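Side-chain contacts in tRNA (guanosine(18)-2'-O)-methyltransferase (Aquifex aeolicus, PDB 1ZJR), which transfers a methyl group from S-adenosyl-L-methionine to the 2'-oxygen of guanosine 18 in a subset of tRNA species: residues A[49-54]-A[163-168]; A[115-120]-A[142-147]; A[20-25]-A[76-81]. All coordinates share one frame; numbering follows the deposited sequence.

Interaction 1 of 3, residues A[49-54]-A[163-168]; sequences VGVLYL and IILYEA
L165, on helix 157-174, meets the two valines of 49-54 with different branches. Its CD1 lies 4.0 Å from V49 CG2, the two side chains crossing at about a right angle, while its CD2 makes a looser approach to V51 CG2 at 4.3 Å. Both branches are buried, and beyond them L165 continues onto V28 of strand 26-31 and L123 of strand 121-126. The setting is the α/β sheet of a SPOUT methyltransferase. G50, with its positive phi, closes helix 36-49 in a Schellman motif, and the chain goes on into strand 51-57, completing the β-α-β unit of strand 26-31, helix 36-49 and strand 51-57, whose helix also meets Y166 through A48. One residue further along helix 157-174, Y166 lays its ring over the other branch of V49. V49 CG1 stands over the face in a CH-π contact, 3.5 Å from the centroid of the Y166 ring and 19° off the ring normal; displaced toward the rim, it comes within 3.3 Å of Y166 CE2, which is tight packing. V49 can serve both neighbours because its chi1 of -69° sets CG1 beside the backbone N and CG2 between N and the carbonyl carbon. An alanine here would lose both methyl branches and is likely to leave a gap between L165 and the Y166 ring, which could then turn more easily.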
loop_
_atom_site.group_PDB
_atom_site.type_symbol
_atom_site.label_atom_id
_atom_site.label_comp_id
_atom_site.label_asym_id
_atom_site.label_seq_id
_atom_site.Cartn_x
_atom_site.Cartn_y
_atom_site.Cartn_z
ATOM N N VAL A 49 1.063 -0.767 8.800
ATOM C CA VAL A 49 0.047 0.264 8.974
ATOM C C VAL A 49 -1.380 -0.185 8.773
ATOM O O VAL A 49 -2.300 0.612 8.921
ATOM C CB VAL A 49 0.289 1.484 8.056
ATOM C CG1 VAL A 49 1.529 2.225 8.516
ATOM C CG2 VAL A 49 0.419 1.038 6.599
ATOM N N GLY A 50 -1.575 -1.454 8.429
ATOM C CA GLY A 50 -2.925 -1.940 8.241
ATOM C C GLY A 50 -3.413 -1.971 6.810
ATOM O O GLY A 50 -4.613 -2.086 6.568
ATOM N N VAL A 51 -2.500 -1.855 5.851
ATOM C CA VAL A 51 -2.910 -1.898 4.456
ATOM C C VAL A 51 -3.217 -3.349 4.106
ATOM O O VAL A 51 -2.432 -4.254 4.414
ATOM C CB VAL A 51 -1.809 -1.364 3.512
ATOM C CG1 VAL A 51 -2.167 -1.688 2.057
ATOM C CG2 VAL A 51 -1.676 0.148 3.680
ATOM N N LEU A 52 -4.355 -3.563 3.458
ATOM C CA LEU A 52 -4.776 -4.907 3.073
ATOM C C LEU A 52 -4.556 -5.200 1.590
ATOM O O LEU A 52 -4.346 -6.353 1.210
ATOM C CB LEU A 52 -6.260 -5.111 3.402
ATOM C CG LEU A 52 -6.844 -6.487 3.050
ATOM C CD1 LEU A 52 -6.182 -7.563 3.889
ATOM C CD2 LEU A 52 -8.347 -6.478 3.291
ATOM N N TYR A 53 -4.611 -4.166 0.756
ATOM C CA TYR A 53 -4.425 -4.355 -0.682
ATOM C C TYR A 53 -3.257 -3.568 -1.264
ATOM O O TYR A 53 -3.206 -2.339 -1.149
ATOM C CB TYR A 53 -5.696 -3.964 -1.440
ATOM C CG TYR A 53 -6.943 -4.682 -0.978
ATOM C CD1 TYR A 53 -7.837 -4.069 -0.098
ATOM C CD2 TYR A 53 -7.235 -5.971 -1.426
ATOM C CE1 TYR A 53 -8.996 -4.722 0.321
ATOM C CE2 TYR A 53 -8.392 -6.635 -1.012
ATOM C CZ TYR A 53 -9.265 -6.005 -0.142
ATOM O OH TYR A 53 -10.415 -6.650 0.257
ATOM N N LEU A 54 -2.337 -4.289 -1.901
ATOM C CA LEU A 54 -1.166 -3.690 -2.543
ATOM C C LEU A 54 -1.185 -4.136 -4.002
ATOM O O LEU A 54 -1.126 -5.333 -4.285
ATOM C CB LEU A 54 0.128 -4.209 -1.899
ATOM C CG LEU A 54 1.446 -3.413 -1.952
ATOM C CD1 LEU A 54 2.586 -4.401 -2.083
ATOM C CD2 LEU A 54 1.479 -2.409 -3.080
ATOM N N ILE A 163 7.165 6.802 5.250
ATOM C CA ILE A 163 6.920 8.131 5.808
ATOM C C ILE A 163 5.491 8.579 5.514
ATOM O O ILE A 163 4.776 9.057 6.400
ATOM C CB ILE A 163 7.914 9.155 5.216
ATOM C CG1 ILE A 163 9.321 8.838 5.731
ATOM C CG2 ILE A 163 7.482 10.597 5.567
ATOM C CD1 ILE A 163 10.443 9.507 4.950
ATOM N N ILE A 164 5.072 8.412 4.265
ATOM C CA ILE A 164 3.729 8.816 3.875
ATOM C C ILE A 164 2.675 7.940 4.538
ATOM O O ILE A 164 1.701 8.452 5.089
ATOM C CB ILE A 164 3.560 8.761 2.350
ATOM C CG1 ILE A 164 4.597 9.681 1.691
ATOM C CG2 ILE A 164 2.139 9.198 1.967
ATOM C CD1 ILE A 164 4.705 9.512 0.170
ATOM N N LEU A 165 2.862 6.623 4.499
ATOM C CA LEU A 165 1.888 5.733 5.121
ATOM C C LEU A 165 1.753 5.965 6.621
ATOM O O LEU A 165 0.681 5.743 7.191
ATOM C CB LEU A 165 2.237 4.266 4.855
ATOM C CG LEU A 165 1.915 3.778 3.437
ATOM C CD1 LEU A 165 2.342 2.323 3.291
ATOM C CD2 LEU A 165 0.407 3.920 3.176
ATOM N N TYR A 166 2.822 6.405 7.279
ATOM C CA TYR A 166 2.693 6.633 8.712
ATOM C C TYR A 166 2.038 7.968 9.037
ATOM O O TYR A 166 1.587 8.189 10.165
ATOM C CB TYR A 166 4.035 6.434 9.426
ATOM C CG TYR A 166 4.108 5.027 9.980
ATOM C CD1 TYR A 166 3.500 4.702 11.200
ATOM C CD2 TYR A 166 4.671 3.991 9.231
ATOM C CE1 TYR A 166 3.447 3.376 11.653
ATOM C CE2 TYR A 166 4.622 2.668 9.673
ATOM C CZ TYR A 166 4.010 2.367 10.880
ATOM O OH TYR A 166 3.957 1.053 11.302
ATOM N N GLU A 167 1.966 8.857 8.050
ATOM C CA GLU A 167 1.247 10.104 8.267
ATOM C C GLU A 167 -0.219 9.666 8.170
ATOM O O GLU A 167 -1.080 10.127 8.925
ATOM C CB GLU A 167 1.566 11.132 7.182
ATOM C CG GLU A 167 0.602 12.316 7.163
ATOM C CD GLU A 167 0.550 13.077 8.479
ATOM O OE1 GLU A 167 -0.387 13.886 8.650
ATOM O OE2 GLU A 167 1.441 12.878 9.336
ATOM N N ALA A 168 -0.493 8.748 7.240
ATOM C CA ALA A 168 -1.845 8.221 7.070
ATOM C C ALA A 168 -2.259 7.487 8.350
ATOM O O ALA A 168 -3.408 7.582 8.801
ATOM C CB ALA A 168 -1.897 7.264 5.872
#

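Interaction 2 of 3, residues A[115-120]-A[142-147]; sequences VDYTKP and KKIVIP
V115 has CG1 anti to its backbone N (chi1 170°), which swings CG2 out beside that N and into strand 142-145. There I144 holds CG1 in the crowded position between N and the carbonyl carbon (chi1 59°), putting its CG2 beside the backbone N, where it meets V115. The two CG2 methyls lie 3.7 Å apart, the side chains crossing at about a right angle. K142 joins with its aliphatic portion: V115 CG2 rests 3.9 Å from K142 CG, the two chains sliding past each other in opposite directions. At the far end of the lysine, K142 NZ stays 5.9 Å from K119 NZ, two like charges near each other but not touching.

Y117 and I144 approach each other from opposite directions, Y117 OH lying 3.7 Å from I144 CD1; the hydroxyl's polar partner is the backbone O of F112. Over the centre of one face of the Y117 ring sits V115 CG1, 3.7 Å above the plane, so both branches of V115 are used. The case illustrates how a segment without regular structure can be shaped from within: D116 OD1 accepts from T118 N at 2.9 Å, an Asx turn, and also from T118 OG1 at 2.6 Å, the latter on its syn lone pair.

I146, just past the strand, is a predicted S-adenosyl-L-methionine contact, so the packing borders the probable cofactor site of this knotted fold. V115 and I144 both rest on V101 of strand 99-103, I144 also touches V110 of strand 110-111, and Y117 packs against I164 and A168 of helix 157-174.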
loop_
_atom_site.group_PDB
_atom_site.type_symbol
_atom_site.label_atom_id
_atom_site.label_comp_id
_atom_site.label_asym_id
_atom_site.label_seq_id
_atom_site.Cartn_x
_atom_site.Cartn_y
_atom_site.Cartn_z
ATOM N N VAL A 115 -2.643 16.249 2.679
ATOM C CA VAL A 115 -3.669 15.331 2.210
ATOM C C VAL A 115 -4.422 14.700 3.380
ATOM O O VAL A 115 -3.854 14.482 4.453
ATOM C CB VAL A 115 -3.039 14.204 1.352
ATOM C CG1 VAL A 115 -4.061 13.111 1.069
ATOM C CG2 VAL A 115 -2.520 14.782 0.050
ATOM N N ASP A 116 -5.706 14.423 3.170
ATOM C CA ASP A 116 -6.532 13.780 4.191
ATOM C C ASP A 116 -6.553 12.288 3.849
ATOM O O ASP A 116 -7.299 11.860 2.970
ATOM C CB ASP A 116 -7.956 14.351 4.156
ATOM C CG ASP A 116 -8.885 13.672 5.142
ATOM O OD1 ASP A 116 -8.467 12.686 5.790
ATOM O OD2 ASP A 116 -10.046 14.123 5.267
ATOM N N TYR A 117 -5.732 11.504 4.545
ATOM C CA TYR A 117 -5.646 10.069 4.282
ATOM C C TYR A 117 -6.723 9.232 4.969
ATOM O O TYR A 117 -6.732 8.012 4.826
ATOM C CB TYR A 117 -4.260 9.535 4.688
ATOM C CG TYR A 117 -3.107 10.190 3.947
ATOM C CD1 TYR A 117 -2.491 11.338 4.446
ATOM C CD2 TYR A 117 -2.665 9.686 2.724
ATOM C CE1 TYR A 117 -1.464 11.971 3.741
ATOM C CE2 TYR A 117 -1.637 10.310 2.009
ATOM C CZ TYR A 117 -1.046 11.451 2.524
ATOM O OH TYR A 117 -0.053 12.077 1.816
ATOM N N THR A 118 -7.633 9.872 5.701
ATOM C CA THR A 118 -8.687 9.131 6.400
ATOM C C THR A 118 -9.856 8.731 5.504
ATOM O O THR A 118 -10.678 7.899 5.885
ATOM C CB THR A 118 -9.247 9.929 7.606
ATOM O OG1 THR A 118 -9.978 11.070 7.136
ATOM C CG2 THR A 118 -8.108 10.385 8.510
ATOM N N LYS A 119 -9.937 9.328 4.319
ATOM C CA LYS A 119 -11.002 8.993 3.373
ATOM C C LYS A 119 -10.469 7.896 2.449
ATOM O O LYS A 119 -9.265 7.655 2.415
ATOM C CB LYS A 119 -11.371 10.218 2.533
ATOM C CG LYS A 119 -10.190 10.796 1.770
ATOM C CD LYS A 119 -10.597 11.894 0.796
ATOM C CE LYS A 119 -11.102 13.131 1.508
ATOM N NZ LYS A 119 -11.324 14.241 0.536
ATOM N N PRO A 120 -11.357 7.209 1.702
ATOM C CA PRO A 120 -10.893 6.154 0.789
ATOM C C PRO A 120 -9.765 6.719 -0.064
ATOM O O PRO A 120 -9.953 7.698 -0.804
ATOM C CB PRO A 120 -12.143 5.834 -0.025
ATOM C CG PRO A 120 -13.237 6.011 1.000
ATOM C CD PRO A 120 -12.828 7.307 1.687
ATOM N N LYS A 142 -4.373 14.182 -6.035
ATOM C CA LYS A 142 -3.363 14.905 -5.271
ATOM C C LYS A 142 -1.969 14.505 -5.746
ATOM O O LYS A 142 -1.705 13.328 -5.998
ATOM C CB LYS A 142 -3.492 14.589 -3.775
ATOM C CG LYS A 142 -4.765 15.105 -3.104
ATOM C CD LYS A 142 -4.750 16.621 -2.976
ATOM C CE LYS A 142 -5.980 17.119 -2.229
ATOM N NZ LYS A 142 -7.233 16.714 -2.918
ATOM N N LYS A 143 -1.091 15.495 -5.885
ATOM C CA LYS A 143 0.295 15.265 -6.288
ATOM C C LYS A 143 1.114 15.690 -5.076
ATOM O O LYS A 143 1.081 16.852 -4.686
ATOM C CB LYS A 143 0.654 16.124 -7.504
ATOM C CG LYS A 143 -0.171 15.802 -8.740
ATOM C CD LYS A 143 0.293 16.598 -9.951
ATOM C CE LYS A 143 0.201 18.090 -9.705
ATOM N NZ LYS A 143 0.684 18.869 -10.881
ATOM N N ILE A 144 1.853 14.755 -4.487
ATOM C CA ILE A 144 2.610 15.058 -3.277
ATOM C C ILE A 144 4.121 14.886 -3.310
ATOM O O ILE A 144 4.669 14.132 -4.108
ATOM C CB ILE A 144 2.103 14.201 -2.096
ATOM C CG1 ILE A 144 2.250 12.710 -2.444
ATOM C CG2 ILE A 144 0.650 14.547 -1.782
ATOM C CD1 ILE A 144 1.995 11.759 -1.280
ATOM N N VAL A 145 4.782 15.604 -2.410
ATOM C CA VAL A 145 6.228 15.516 -2.262
ATOM C C VAL A 145 6.520 15.531 -0.779
ATOM O O VAL A 145 5.686 15.970 0.020
ATOM C CB VAL A 145 6.979 16.716 -2.896
ATOM C CG1 VAL A 145 6.952 16.613 -4.405
ATOM C CG2 VAL A 145 6.362 18.023 -2.429
ATOM N N ILE A 146 7.695 15.033 -0.418
ATOM C CA ILE A 146 8.145 15.023 0.966
ATOM C C ILE A 146 9.220 16.111 1.021
ATOM O O ILE A 146 10.114 16.144 0.176
ATOM C CB ILE A 146 8.763 13.657 1.338
ATOM C CG1 ILE A 146 7.686 12.563 1.275
ATOM C CG2 ILE A 146 9.371 13.723 2.741
ATOM C CD1 ILE A 146 8.230 11.147 1.502
ATOM N N PRO A 147 9.142 17.026 2.002
ATOM C CA PRO A 147 10.143 18.094 2.095
ATOM C C PRO A 147 11.580 17.586 2.228
ATOM O O PRO A 147 11.854 16.673 3.005
ATOM C CB PRO A 147 9.680 18.901 3.313
ATOM C CG PRO A 147 8.975 17.889 4.153
ATOM C CD PRO A 147 8.194 17.091 3.129
#

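Interaction 3 of 3, residues A[20-25]-A[76-81]; sequences EKRQKD and KWVFIE
R22 brings NH2 of its guanidinium against the backbone carbonyl of W77, with W77 CB alongside at 3.8 Å from that nitrogen, and so forms the hydrogen bond that joins these two segments. The site lies where the parallel strands of the α/β sheet begin: 20-25 leads into strand 26-31, W77 and V78 precede the edge strand 79-82, and strand 51-57 runs between them. R22 thus spans the start of the intervening strand and packs on its L52, an instance of a long side chain linking two segments that the intervening strand keeps apart; even the nearest CA atoms, those of R22 and V78, are 9.5 Å apart.

A bend at chi2 (-69°) directs the arginine across this distance. The donor is R22 NH2, 2.9 Å from W77 O, and the N-H points almost straight at the oxygen, at 171°. The acceptor lies at the edge of the guanidinium, practically in its plane, yet relative to the W77 peptide the donor stands 55° out of the carbonyl plane and not on a lone pair. NH2 also forms a salt bridge to D47 OD1 of helix 36-49, so this buried nitrogen is gripped twice, and the carboxylate would probably balance the positive charge.

W77 faces R22 with its CB, while its indole leads away to L15 and V18 of helix 7-19 and to the ring of W195 of helix 185-200. The contact therefore ties the sheet's edge to the N-terminal and C-terminal helices, away from the predicted cofactor residues. V78 adds a small apolar flank: its CG2, placed beside its own backbone N, approaches the guanidinium obliquely and stops 3.8 Å from R22 NH2.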
loop_
_atom_site.group_PDB
_atom_site.type_symbol
_atom_site.label_atom_id
_atom_site.label_comp_id
_atom_site.label_asym_id
_atom_site.label_seq_id
_atom_site.Cartn_x
_atom_site.Cartn_y
_atom_site.Cartn_z
ATOM N N GLU A 20 -8.823 -7.440 12.065
ATOM C CA GLU A 20 -9.721 -6.508 12.739
ATOM C C GLU A 20 -9.195 -5.073 12.755
ATOM O O GLU A 20 -9.930 -4.139 13.071
ATOM C CB GLU A 20 -10.007 -6.997 14.163
ATOM C CG GLU A 20 -10.943 -8.201 14.179
ATOM C CD GLU A 20 -11.104 -8.826 15.548
ATOM O OE1 GLU A 20 -11.923 -9.765 15.671
ATOM O OE2 GLU A 20 -10.415 -8.388 16.496
ATOM N N LYS A 21 -7.929 -4.893 12.392
ATOM C CA LYS A 21 -7.329 -3.561 12.355
ATOM C C LYS A 21 -7.025 -3.121 10.923
ATOM O O LYS A 21 -6.641 -1.979 10.688
ATOM C CB LYS A 21 -6.038 -3.537 13.174
ATOM C CG LYS A 21 -6.229 -3.816 14.662
ATOM C CD LYS A 21 -4.884 -3.986 15.352
ATOM C CE LYS A 21 -5.039 -4.336 16.828
ATOM N NZ LYS A 21 -3.719 -4.660 17.451
ATOM N N ARG A 22 -7.190 -4.031 9.966
ATOM C CA ARG A 22 -6.924 -3.708 8.569
ATOM C C ARG A 22 -7.796 -2.559 8.052
ATOM O O ARG A 22 -8.985 -2.472 8.358
ATOM C CB ARG A 22 -7.129 -4.952 7.691
ATOM C CG ARG A 22 -5.969 -5.955 7.720
ATOM C CD ARG A 22 -4.742 -5.375 7.019
ATOM N NE ARG A 22 -3.684 -6.358 6.781
ATOM C CZ ARG A 22 -2.498 -6.349 7.383
ATOM N NH1 ARG A 22 -2.208 -5.413 8.282
ATOM N NH2 ARG A 22 -1.576 -7.246 7.051
ATOM N N GLN A 23 -7.182 -1.679 7.267
ATOM C CA GLN A 23 -7.861 -0.535 6.668
ATOM C C GLN A 23 -8.198 -0.923 5.227
ATOM O O GLN A 23 -7.406 -0.690 4.315
ATOM C CB GLN A 23 -6.932 0.682 6.668
ATOM C CG GLN A 23 -6.399 1.054 8.038
ATOM C CD GLN A 23 -7.506 1.440 8.995
ATOM O OE1 GLN A 23 -7.773 0.743 9.981
ATOM N NE2 GLN A 23 -8.167 2.548 8.704
ATOM N N LYS A 24 -9.375 -1.505 5.022
ATOM C CA LYS A 24 -9.771 -1.960 3.691
ATOM C C LYS A 24 -9.839 -0.805 2.710
ATOM O O LYS A 24 -9.859 -0.999 1.496
ATOM C CB LYS A 24 -11.141 -2.642 3.750
ATOM C CG LYS A 24 -12.307 -1.676 3.813
ATOM C CD LYS A 24 -13.629 -2.410 3.614
ATOM C CE LYS A 24 -14.776 -1.427 3.439
ATOM N NZ LYS A 24 -16.078 -2.126 3.230
ATOM N N ASP A 25 -9.835 0.391 3.278
ATOM C CA ASP A 25 -9.962 1.660 2.589
ATOM C C ASP A 25 -8.657 2.347 2.149
ATOM O O ASP A 25 -8.675 3.262 1.318
ATOM C CB ASP A 25 -10.732 2.575 3.542
ATOM C CG ASP A 25 -11.233 3.798 2.884
ATOM O OD1 ASP A 25 -11.816 3.663 1.788
ATOM O OD2 ASP A 25 -11.055 4.886 3.467
ATOM N N LYS A 76 2.424 -12.561 3.352
ATOM C CA LYS A 76 1.307 -13.485 3.461
ATOM C C LYS A 76 -0.014 -12.864 3.902
ATOM O O LYS A 76 -1.081 -13.384 3.561
ATOM C CB LYS A 76 1.677 -14.628 4.406
ATOM C CG LYS A 76 2.870 -15.439 3.940
ATOM C CD LYS A 76 3.241 -16.518 4.944
ATOM C CE LYS A 76 4.411 -17.347 4.441
ATOM N NZ LYS A 76 4.102 -17.988 3.131
ATOM N N TRP A 77 0.035 -11.757 4.643
ATOM C CA TRP A 77 -1.206 -11.146 5.111
ATOM C C TRP A 77 -1.618 -9.842 4.431
ATOM O O TRP A 77 -2.388 -9.056 4.983
ATOM C CB TRP A 77 -1.166 -10.983 6.637
ATOM C CG TRP A 77 -1.130 -12.311 7.366
ATOM C CD1 TRP A 77 -1.116 -13.556 6.799
ATOM C CD2 TRP A 77 -1.078 -12.521 8.783
ATOM N NE1 TRP A 77 -1.054 -14.523 7.773
ATOM C CE2 TRP A 77 -1.030 -13.918 9.000
ATOM C CE3 TRP A 77 -1.067 -11.667 9.892
ATOM C CZ2 TRP A 77 -0.967 -14.478 10.281
ATOM C CZ3 TRP A 77 -1.005 -12.226 11.169
ATOM C CH2 TRP A 77 -0.956 -13.618 11.348
ATOM N N VAL A 78 -1.104 -9.629 3.225
ATOM C CA VAL A 78 -1.450 -8.469 2.414
ATOM C C VAL A 78 -1.751 -9.053 1.035
ATOM O O VAL A 78 -1.005 -9.910 0.563
ATOM C CB VAL A 78 -0.269 -7.468 2.282
ATOM C CG1 VAL A 78 -0.613 -6.386 1.261
ATOM C CG2 VAL A 78 0.032 -6.824 3.634
ATOM N N PHE A 79 -2.850 -8.630 0.411
ATOM C CA PHE A 79 -3.188 -9.124 -0.924
ATOM C C PHE A 79 -2.345 -8.338 -1.917
ATOM O O PHE A 79 -2.456 -7.112 -2.003
ATOM C CB PHE A 79 -4.666 -8.904 -1.259
ATOM C CG PHE A 79 -5.598 -9.868 -0.589
ATOM C CD1 PHE A 79 -6.251 -9.521 0.588
ATOM C CD2 PHE A 79 -5.835 -11.122 -1.144
ATOM C CE1 PHE A 79 -7.132 -10.410 1.206
ATOM C CE2 PHE A 79 -6.709 -12.017 -0.538
ATOM C CZ PHE A 79 -7.361 -11.659 0.644
ATOM N N ILE A 80 -1.497 -9.045 -2.653
ATOM C CA ILE A 80 -0.621 -8.415 -3.631
ATOM C C ILE A 80 -1.105 -8.815 -5.022
ATOM O O ILE A 80 -1.127 -9.996 -5.367
ATOM C CB ILE A 80 0.839 -8.867 -3.403
ATOM C CG1 ILE A 80 1.229 -8.605 -1.942
ATOM C CG2 ILE A 80 1.777 -8.113 -4.329
ATOM C CD1 ILE A 80 2.584 -9.161 -1.539
ATOM N N GLU A 81 -1.505 -7.822 -5.811
ATOM C CA GLU A 81 -2.032 -8.065 -7.151
ATOM C C GLU A 81 -1.311 -7.302 -8.256
ATOM O O GLU A 81 -1.195 -6.077 -8.210
ATOM C CB GLU A 81 -3.519 -7.703 -7.186
ATOM C CG GLU A 81 -4.235 -8.063 -8.485
ATOM C CD GLU A 81 -5.714 -7.706 -8.447
ATOM O OE1 GLU A 81 -6.388 -8.085 -7.463
ATOM O OE2 GLU A 81 -6.202 -7.051 -9.396
#

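How the interactions relate
All three contacts reach one parallel sheet. Interaction 1 lies nearest the middle of the chain, its centre about 12 Å from that of interaction 2 and about 10 Å from that of interaction 3, which lie about 20 Å apart on opposite sides of the chain's centre. Interactions 3 and 1 alternate along the chain, stitched together where strands 51-57 and 79-82 pair. Interaction 2 comes later and is nested inside the loop closed by interaction 1; I164 and A168, from the helix segment of interaction 1, pack on the residues of interaction 2. Together they connect the edge strand 79-82, through the core, to the strands beside the predicted S-adenosyl-L-methionine residues.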